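Local coordinates for protein mandelate racemase/muconate lactonizing enzyme (Roseovarius nubinhibens, PDB 2QDD) that is of unknown function but belongs to the magnesium-dependent mandelate racemase/muconate lactonizing enzymes of the enolase superfamily, at residues R4-L15 against R32-D43. Sequence-based numbering, arbitrary orientation.
Sequences RITRLTVFHLDL and RLDSTYLRIDTD
Asp14 and Arg32 form a salt bridge at one end of this antiparallel beta hairpin of the enolase-type N-terminal domain: Arg32 NE lies 2.7 Å from Asp14 OD1, which accepts through its syn lone pair, with the oxygen in the guanidinium plane and an N-H...O angle of 167°. Between the strands, paired backbone bonds recur at Thr9-Arg39, Phe11-Tyr37, Leu13-Ser35 and Leu15-Leu33. The regular register ends in a classic beta bulge, where Asp41 O receives Thr6 N at 2.8 Å and, weakly, Arg7 N at 3.3 Å.

Arg39 runs alongside Thr9, bends at chi3 and gives NH2 to Thr9 OG1 (3.2 Å), which sits 26° out of the guanidinium plane. NE pairs with Asp41 OD1 of its own strand, while a water bonded to Thr9 OG1 also bonds Asp41 OD1, its oxygen 2.6 Å from that atom; the other carboxylate oxygen is held by Thr47. A leucine in place of Arg39 would probably leave Asp41 OD1 without its cationic mate and Thr9 OG1 without its guanidinium donor.

Packing divides by face. Leu8, Val10, Leu38 and Ile40 point to the side covered by helices 64-78 and 101-119, and Leu8 CD2 lies 3.6 Å from Ile40 CG1 as the two chains run side by side. On the reverse face, Phe11 CZ sits over the Arg39 guanidinium, offset toward its rim. Farther along, Tyr37, whose OH bonds Thr299, accepts a CH-pi contact: Leu13 CD2 stands 4.1 Å from the Tyr37 ring centroid, 20° off the normal.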
ATOM      1  N   ARG A   4       2.765  31.481 -40.501  1.00 46.31           N
ATOM      2  CA  ARG A   4       2.980  32.452 -39.434  1.00 48.08           C
ATOM      3  C   ARG A   4       1.649  33.083 -39.047  1.00 42.63           C
ATOM      4  O   ARG A   4       0.929  33.575 -39.910  1.00 46.80           O
ATOM      5  CB  ARG A   4       3.944  33.541 -39.912  1.00 49.63           C
ATOM      6  CG  ARG A   4       4.871  34.079 -38.842  1.00 57.89           C
ATOM      7  CD  ARG A   4       5.721  35.244 -39.347  1.00 61.84           C
ATOM      8  NE  ARG A   4       4.930  36.245 -40.065  1.00 74.86           N
ATOM      9  CZ  ARG A   4       5.206  36.693 -41.289  1.00 80.59           C
ATOM     10  NH1 ARG A   4       6.269  36.244 -41.947  1.00 81.62           N
ATOM     11  NH2 ARG A   4       4.419  37.600 -41.855  1.00 76.07           N
ATOM     12  N   ILE A   5       1.328  33.064 -37.754  1.00 39.30           N
ATOM     13  CA  ILE A   5       0.136  33.735 -37.225  1.00 38.04           C
ATOM     14  C   ILE A   5       0.299  35.257 -37.288  1.00 38.98           C
ATOM     15  O   ILE A   5       1.331  35.801 -36.896  1.00 35.80           O
ATOM     16  CB  ILE A   5      -0.214  33.269 -35.771  1.00 39.53           C
ATOM     17  CG1 ILE A   5      -0.722  31.818 -35.775  1.00 37.18           C
ATOM     18  CG2 ILE A   5      -1.266  34.185 -35.124  1.00 39.49           C
ATOM     19  CD1 ILE A   5      -1.025  31.237 -34.389  1.00 30.27           C
ATOM     20  N   THR A   6      -0.744  35.923 -37.779  1.00 41.39           N
ATOM     21  CA  THR A   6      -0.654  37.273 -38.321  1.00 45.82           C
ATOM     22  C   THR A   6      -1.632  38.207 -37.592  1.00 43.01           C
ATOM     23  O   THR A   6      -1.323  39.384 -37.354  1.00 43.73           O
ATOM     24  CB  THR A   6      -0.847  37.229 -39.874  1.00 47.14           C
ATOM     25  OG1 THR A   6       0.429  37.346 -40.516  1.00 48.15           O
ATOM     26  CG2 THR A   6      -1.800  38.297 -40.403  1.00 52.14           C
ATOM     27  N   ARG A   7      -2.786  37.654 -37.210  1.00 40.22           N
ATOM     28  CA  ARG A   7      -3.837  38.400 -36.522  0.50 40.21           C
ATOM     29  C   ARG A   7      -4.666  37.467 -35.637  1.00 39.30           C
ATOM     30  O   ARG A   7      -5.019  36.363 -36.050  1.00 39.21           O
ATOM     31  CB  ARG A   7      -4.749  39.077 -37.548  0.50 43.15           C
ATOM     32  CG  ARG A   7      -5.245  40.468 -37.163  0.50 47.07           C
ATOM     33  CD  ARG A   7      -5.185  41.446 -38.342  0.50 52.43           C
ATOM     34  NE  ARG A   7      -5.376  40.792 -39.638  0.50 58.36           N
ATOM     35  CZ  ARG A   7      -4.492  40.807 -40.635  0.50 59.75           C
ATOM     36  NH1 ARG A   7      -4.767  40.172 -41.767  0.50 59.85           N
ATOM     37  NH2 ARG A   7      -3.336  41.447 -40.504  0.50 56.50           N
ATOM     38  N   LEU A   8      -4.980  37.920 -34.426  1.00 39.28           N
ATOM     39  CA  LEU A   8      -6.001  37.281 -33.604  1.00 36.08           C
ATOM     40  C   LEU A   8      -7.148  38.246 -33.357  1.00 37.19           C
ATOM     41  O   LEU A   8      -6.936  39.368 -32.897  1.00 41.16           O
ATOM     42  CB  LEU A   8      -5.411  36.810 -32.273  1.00 39.54           C
ATOM     43  CG  LEU A   8      -4.093  36.029 -32.315  1.00 41.53           C
ATOM     44  CD1 LEU A   8      -3.491  35.939 -30.948  1.00 44.06           C
ATOM     45  CD2 LEU A   8      -4.288  34.650 -32.871  1.00 45.87           C
ATOM     46  N   THR A   9      -8.363  37.807 -33.664  1.00 37.29           N
ATOM     47  CA  THR A   9      -9.545  38.641 -33.487  1.00 35.48           C
ATOM     48  C   THR A   9     -10.551  37.953 -32.581  1.00 36.46           C
ATOM     49  O   THR A   9     -10.903  36.790 -32.787  1.00 37.56           O
ATOM     50  CB  THR A   9     -10.210  38.984 -34.845  1.00 40.57           C
ATOM     51  OG1 THR A   9      -9.207  39.395 -35.782  1.00 36.84           O
ATOM     52  CG2 THR A   9     -11.230  40.106 -34.688  1.00 37.23           C
ATOM     53  N   VAL A  10     -11.014  38.697 -31.584  1.00 38.12           N
ATOM     54  CA  VAL A  10     -11.857  38.173 -30.517  1.00 33.41           C
ATOM     55  C   VAL A  10     -13.264  38.757 -30.686  1.00 35.80           C
ATOM     56  O   VAL A  10     -13.423  39.962 -30.865  1.00 36.36           O
ATOM     57  CB  VAL A  10     -11.266  38.552 -29.131  1.00 32.09           C
ATOM     58  CG1 VAL A  10     -12.125  38.034 -27.993  1.00 31.34           C
ATOM     59  CG2 VAL A  10      -9.851  38.019 -28.998  1.00 28.56           C
ATOM     60  N   PHE A  11     -14.271  37.890 -30.642  1.00 33.58           N
ATOM     61  CA  PHE A  11     -15.670  38.296 -30.705  1.00 35.35           C
ATOM     62  C   PHE A  11     -16.362  37.844 -29.431  1.00 35.72           C
ATOM     63  O   PHE A  11     -15.941  36.876 -28.805  1.00 40.16           O
ATOM     64  CB  PHE A  11     -16.368  37.655 -31.912  1.00 37.45           C
ATOM     65  CG  PHE A  11     -15.796  38.069 -33.243  1.00 36.44           C
ATOM     66  CD1 PHE A  11     -16.368  39.111 -33.961  1.00 39.38           C
ATOM     67  CD2 PHE A  11     -14.693  37.412 -33.781  1.00 32.17           C
ATOM     68  CE1 PHE A  11     -15.843  39.499 -35.192  1.00 42.03           C
ATOM     69  CE2 PHE A  11     -14.161  37.795 -35.007  1.00 33.37           C
ATOM     70  CZ  PHE A  11     -14.739  38.839 -35.715  1.00 40.79           C
ATOM     71  N   HIS A  12     -17.427  38.541 -29.054  1.00 39.30           N
ATOM     72  CA  HIS A  12     -18.213  38.164 -27.885  1.00 42.69           C
ATOM     73  C   HIS A  12     -19.682  37.951 -28.260  1.00 42.85           C
ATOM     74  O   HIS A  12     -20.293  38.777 -28.935  1.00 46.43           O
ATOM     75  CB  HIS A  12     -18.051  39.200 -26.759  1.00 44.48           C
ATOM     76  CG  HIS A  12     -19.128  39.142 -25.719  1.00 46.75           C
ATOM     77  ND1 HIS A  12     -20.005  40.182 -25.500  1.00 57.25           N
ATOM     78  CD2 HIS A  12     -19.480  38.165 -24.851  1.00 48.58           C
ATOM     79  CE1 HIS A  12     -20.847  39.850 -24.538  1.00 60.24           C
ATOM     80  NE2 HIS A  12     -20.551  38.630 -24.127  1.00 53.14           N
ATOM     81  N   LEU A  13     -20.233  36.828 -27.818  1.00 42.18           N
ATOM     82  CA  LEU A  13     -21.563  36.404 -28.213  1.00 40.06           C
ATOM     83  C   LEU A  13     -22.415  36.274 -26.959  1.00 44.92           C
ATOM     84  O   LEU A  13     -22.013  35.625 -25.993  1.00 51.33           O
ATOM     85  CB  LEU A  13     -21.495  35.063 -28.957  1.00 41.43           C
ATOM     86  CG  LEU A  13     -21.066  35.015 -30.435  1.00 42.78           C
ATOM     87  CD1 LEU A  13     -19.555  35.152 -30.634  1.00 48.12           C
ATOM     88  CD2 LEU A  13     -21.550  33.733 -31.081  1.00 36.94           C
ATOM     89  N   ASP A  14     -23.580  36.911 -26.976  1.00 47.91           N
ATOM     90  CA  ASP A  14     -24.570  36.779 -25.916  1.00 49.69           C
ATOM     91  C   ASP A  14     -25.600  35.744 -26.352  1.00 51.73           C
ATOM     92  O   ASP A  14     -26.386  35.990 -27.271  1.00 58.98           O
ATOM     93  CB  ASP A  14     -25.252  38.132 -25.683  1.00 54.75           C
ATOM     94  CG  ASP A  14     -25.749  38.307 -24.262  1.00 65.96           C
ATOM     95  OD1 ASP A  14     -26.614  37.518 -23.823  1.00 69.34           O
ATOM     96  OD2 ASP A  14     -25.281  39.250 -23.588  1.00 75.10           O
ATOM     97  N   LEU A  15     -25.588  34.580 -25.708  1.00 46.88           N
ATOM     98  CA  LEU A  15     -26.399  33.453 -26.164  1.00 44.70           C
ATOM     99  C   LEU A  15     -27.467  33.086 -25.145  1.00 45.29           C
ATOM    100  O   LEU A  15     -27.163  32.431 -24.148  1.00 46.64           O
ATOM    101  CB  LEU A  15     -25.534  32.225 -26.444  1.00 41.47           C
ATOM    102  CG  LEU A  15     -24.338  32.293 -27.384  1.00 44.39           C
ATOM    103  CD1 LEU A  15     -23.520  31.047 -27.150  1.00 41.63           C
ATOM    104  CD2 LEU A  15     -24.794  32.374 -28.837  1.00 43.67           C
ATOM    105  N   ARG A  32     -28.276  33.121 -19.784  1.00 52.04           N
ATOM    106  CA  ARG A  32     -27.506  33.254 -21.013  1.00 48.53           C
ATOM    107  C   ARG A  32     -26.051  32.830 -20.833  1.00 48.13           C
ATOM    108  O   ARG A  32     -25.548  32.741 -19.706  1.00 45.43           O
ATOM    109  CB  ARG A  32     -27.578  34.689 -21.549  1.00 48.19           C
ATOM    110  CG  ARG A  32     -27.190  35.767 -20.537  1.00 52.97           C
ATOM    111  CD  ARG A  32     -28.084  37.000 -20.644  1.00 55.28           C
ATOM    112  NE  ARG A  32     -28.551  37.230 -22.010  1.00 54.02           N
ATOM    113  CZ  ARG A  32     -29.817  37.456 -22.346  1.00 55.28           C
ATOM    114  NH1 ARG A  32     -30.135  37.648 -23.621  1.00 59.78           N
ATOM    115  NH2 ARG A  32     -30.765  37.499 -21.416  1.00 43.73           N
ATOM    116  N   LEU A  33     -25.381  32.581 -21.954  1.00 44.18           N
ATOM    117  CA  LEU A  33     -23.982  32.185 -21.943  1.00 41.94           C
ATOM    118  C   LEU A  33     -23.102  33.251 -22.581  1.00 39.27           C
ATOM    119  O   LEU A  33     -23.484  33.873 -23.572  1.00 41.66           O
ATOM    120  CB  LEU A  33     -23.794  30.842 -22.656  1.00 37.83           C
ATOM    121  CG  LEU A  33     -24.408  29.581 -22.039  1.00 40.33           C
ATOM    122  CD1 LEU A  33     -24.018  28.364 -22.849  1.00 37.34           C
ATOM    123  CD2 LEU A  33     -24.011  29.387 -20.583  1.00 38.80           C
ATOM    124  N   ASP A  34     -21.928  33.453 -21.995  1.00 33.56           N
ATOM    125  CA  ASP A  34     -20.930  34.381 -22.511  1.00 34.95           C
ATOM    126  C   ASP A  34     -19.940  33.559 -23.332  1.00 37.54           C
ATOM    127  O   ASP A  34     -19.014  32.945 -22.787  1.00 40.83           O
ATOM    128  CB  ASP A  34     -20.241  35.091 -21.329  1.00 35.68           C
ATOM    129  CG  ASP A  34     -19.149  36.073 -21.751  1.00 42.40           C
ATOM    130  OD1 ASP A  34     -18.891  37.016 -20.970  1.00 52.48           O
ATOM    131  OD2 ASP A  34     -18.521  35.914 -22.820  1.00 46.08           O
ATOM    132  N   SER A  35     -20.151  33.552 -24.644  1.00 35.80           N
ATOM    133  CA  SER A  35     -19.282  32.833 -25.561  1.00 33.04           C
ATOM    134  C   SER A  35     -18.237  33.748 -26.174  1.00 32.08           C
ATOM    135  O   SER A  35     -18.508  34.906 -26.476  1.00 34.55           O
ATOM    136  CB  SER A  35     -20.100  32.176 -26.670  1.00 32.89           C
ATOM    137  OG  SER A  35     -19.281  31.361 -27.482  1.00 34.34           O
ATOM    138  N   THR A  36     -17.039  33.208 -26.353  1.00 32.70           N
ATOM    139  CA  THR A  36     -15.982  33.878 -27.082  1.00 27.56           C
ATOM    140  C   THR A  36     -15.710  33.090 -28.357  1.00 30.24           C
ATOM    141  O   THR A  36     -15.428  31.891 -28.298  1.00 29.10           O
ATOM    142  CB  THR A  36     -14.702  33.960 -26.224  1.00 29.24           C
ATOM    143  OG1 THR A  36     -14.987  34.666 -25.012  1.00 36.84           O
ATOM    144  CG2 THR A  36     -13.593  34.682 -26.960  1.00 20.12           C
ATOM    145  N   TYR A  37     -15.824  33.764 -29.502  1.00 31.25           N
ATOM    146  CA  TYR A  37     -15.252  33.283 -30.765  1.00 32.81           C
ATOM    147  C   TYR A  37     -13.884  33.911 -30.993  1.00 30.84           C
ATOM    148  O   TYR A  37     -13.690  35.105 -30.769  1.00 32.47           O
ATOM    149  CB  TYR A  37     -16.156  33.633 -31.948  1.00 33.58           C
ATOM    150  CG  TYR A  37     -17.263  32.643 -32.254  1.00 38.69           C
ATOM    151  CD1 TYR A  37     -17.718  32.473 -33.562  1.00 35.41           C
ATOM    152  CD2 TYR A  37     -17.869  31.888 -31.244  1.00 37.54           C
ATOM    153  CE1 TYR A  37     -18.741  31.581 -33.860  1.00 31.20           C
ATOM    154  CE2 TYR A  37     -18.891  30.989 -31.532  1.00 37.08           C
ATOM    155  CZ  TYR A  37     -19.322  30.840 -32.842  1.00 39.71           C
ATOM    156  OH  TYR A  37     -20.334  29.954 -33.136  1.00 35.73           O
ATOM    157  N   LEU A  38     -12.941  33.098 -31.449  1.00 30.76           N
ATOM    158  CA  LEU A  38     -11.620  33.579 -31.800  1.00 31.17           C
ATOM    159  C   LEU A  38     -11.315  33.247 -33.257  1.00 31.84           C
ATOM    160  O   LEU A  38     -11.533  32.120 -33.699  1.00 29.24           O
ATOM    161  CB  LEU A  38     -10.572  32.976 -30.865  1.00 30.91           C
ATOM    162  CG  LEU A  38      -9.094  33.208 -31.187  1.00 37.75           C
ATOM    163  CD1 LEU A  38      -8.635  34.634 -30.883  1.00 35.46           C
ATOM    164  CD2 LEU A  38      -8.267  32.213 -30.431  1.00 33.50           C
ATOM    165  N   ARG A  39     -10.829  34.243 -33.995  1.00 33.27           N
ATOM    166  CA  ARG A  39     -10.376  34.052 -35.370  1.00 33.17           C
ATOM    167  C   ARG A  39      -8.869  34.214 -35.409  1.00 28.15           C
ATOM    168  O   ARG A  39      -8.346  35.224 -34.946  1.00 29.82           O
ATOM    169  CB  ARG A  39     -11.039  35.072 -36.309  1.00 32.55           C
ATOM    170  CG  ARG A  39     -10.502  35.035 -37.739  1.00 40.59           C
ATOM    171  CD  ARG A  39     -11.191  36.029 -38.653  1.00 45.48           C
ATOM    172  NE  ARG A  39     -10.832  37.412 -38.357  1.00 52.93           N
ATOM    173  CZ  ARG A  39     -11.594  38.466 -38.639  1.00 56.51           C
ATOM    174  NH1 ARG A  39     -12.775  38.304 -39.231  1.00 54.65           N
ATOM    175  NH2 ARG A  39     -11.173  39.686 -38.324  1.00 54.21           N
ATOM    176  N   ILE A  40      -8.182  33.215 -35.951  1.00 28.64           N
ATOM    177  CA  ILE A  40      -6.739  33.291 -36.162  1.00 35.51           C
ATOM    178  C   ILE A  40      -6.436  33.406 -37.654  1.00 38.52           C
ATOM    179  O   ILE A  40      -6.736  32.491 -38.431  1.00 36.63           O
ATOM    180  CB  ILE A  40      -5.989  32.056 -35.577  1.00 34.66           C
ATOM    181  CG1 ILE A  40      -6.298  31.883 -34.083  1.00 41.43           C
ATOM    182  CG2 ILE A  40      -4.489  32.177 -35.827  1.00 32.87           C
ATOM    183  CD1 ILE A  40      -5.339  30.956 -33.343  1.00 35.89           C
ATOM    184  N   ASP A  41      -5.835  34.528 -38.042  1.00 35.19           N
ATOM    185  CA  ASP A  41      -5.391  34.731 -39.415  1.00 36.41           C
ATOM    186  C   ASP A  41      -3.914  34.425 -39.539  1.00 35.14           C
ATOM    187  O   ASP A  41      -3.143  34.668 -38.611  1.00 37.06           O
ATOM    188  CB  ASP A  41      -5.665  36.169 -39.870  1.00 35.99           C
ATOM    189  CG  ASP A  41      -7.147  36.464 -40.009  1.00 38.18           C
ATOM    190  OD1 ASP A  41      -7.623  37.450 -39.411  1.00 42.70           O
ATOM    191  OD2 ASP A  41      -7.839  35.708 -40.719  1.00 47.68           O
ATOM    192  N   THR A  42      -3.530  33.890 -40.693  1.00 39.28           N
ATOM    193  CA  THR A  42      -2.125  33.656 -41.010  1.00 42.41           C
ATOM    194  C   THR A  42      -1.697  34.482 -42.223  1.00 46.75           C
ATOM    195  O   THR A  42      -2.535  35.084 -42.898  1.00 47.65           O
ATOM    196  CB  THR A  42      -1.846  32.173 -41.308  1.00 43.05           C
ATOM    197  OG1 THR A  42      -2.620  31.764 -42.438  1.00 40.41           O
ATOM    198  CG2 THR A  42      -2.181  31.289 -40.107  1.00 42.21           C
ATOM    199  N   ASP A  43      -0.394  34.485 -42.502  1.00 47.62           N
ATOM    200  CA  ASP A  43       0.183  35.276 -43.592  1.00 50.47           C
ATOM    201  C   ASP A  43      -0.163  34.750 -44.990  1.00 50.23           C
ATOM    202  O   ASP A  43       0.006  35.460 -45.984  1.00 51.46           O
ATOM    203  CB  ASP A  43       1.706  35.416 -43.419  1.00 50.00           C
ATOM    204  CG  ASP A  43       2.454  34.101 -43.617  1.00 57.11           C
ATOM    205  OD1 ASP A  43       1.944  33.041 -43.201  1.00 57.15           O
ATOM    206  OD2 ASP A  43       3.565  34.128 -44.185  1.00 63.61           O
TER
HETATM  207  O   HOH W   1      -7.815  37.482 -36.778  1.00 43.07           O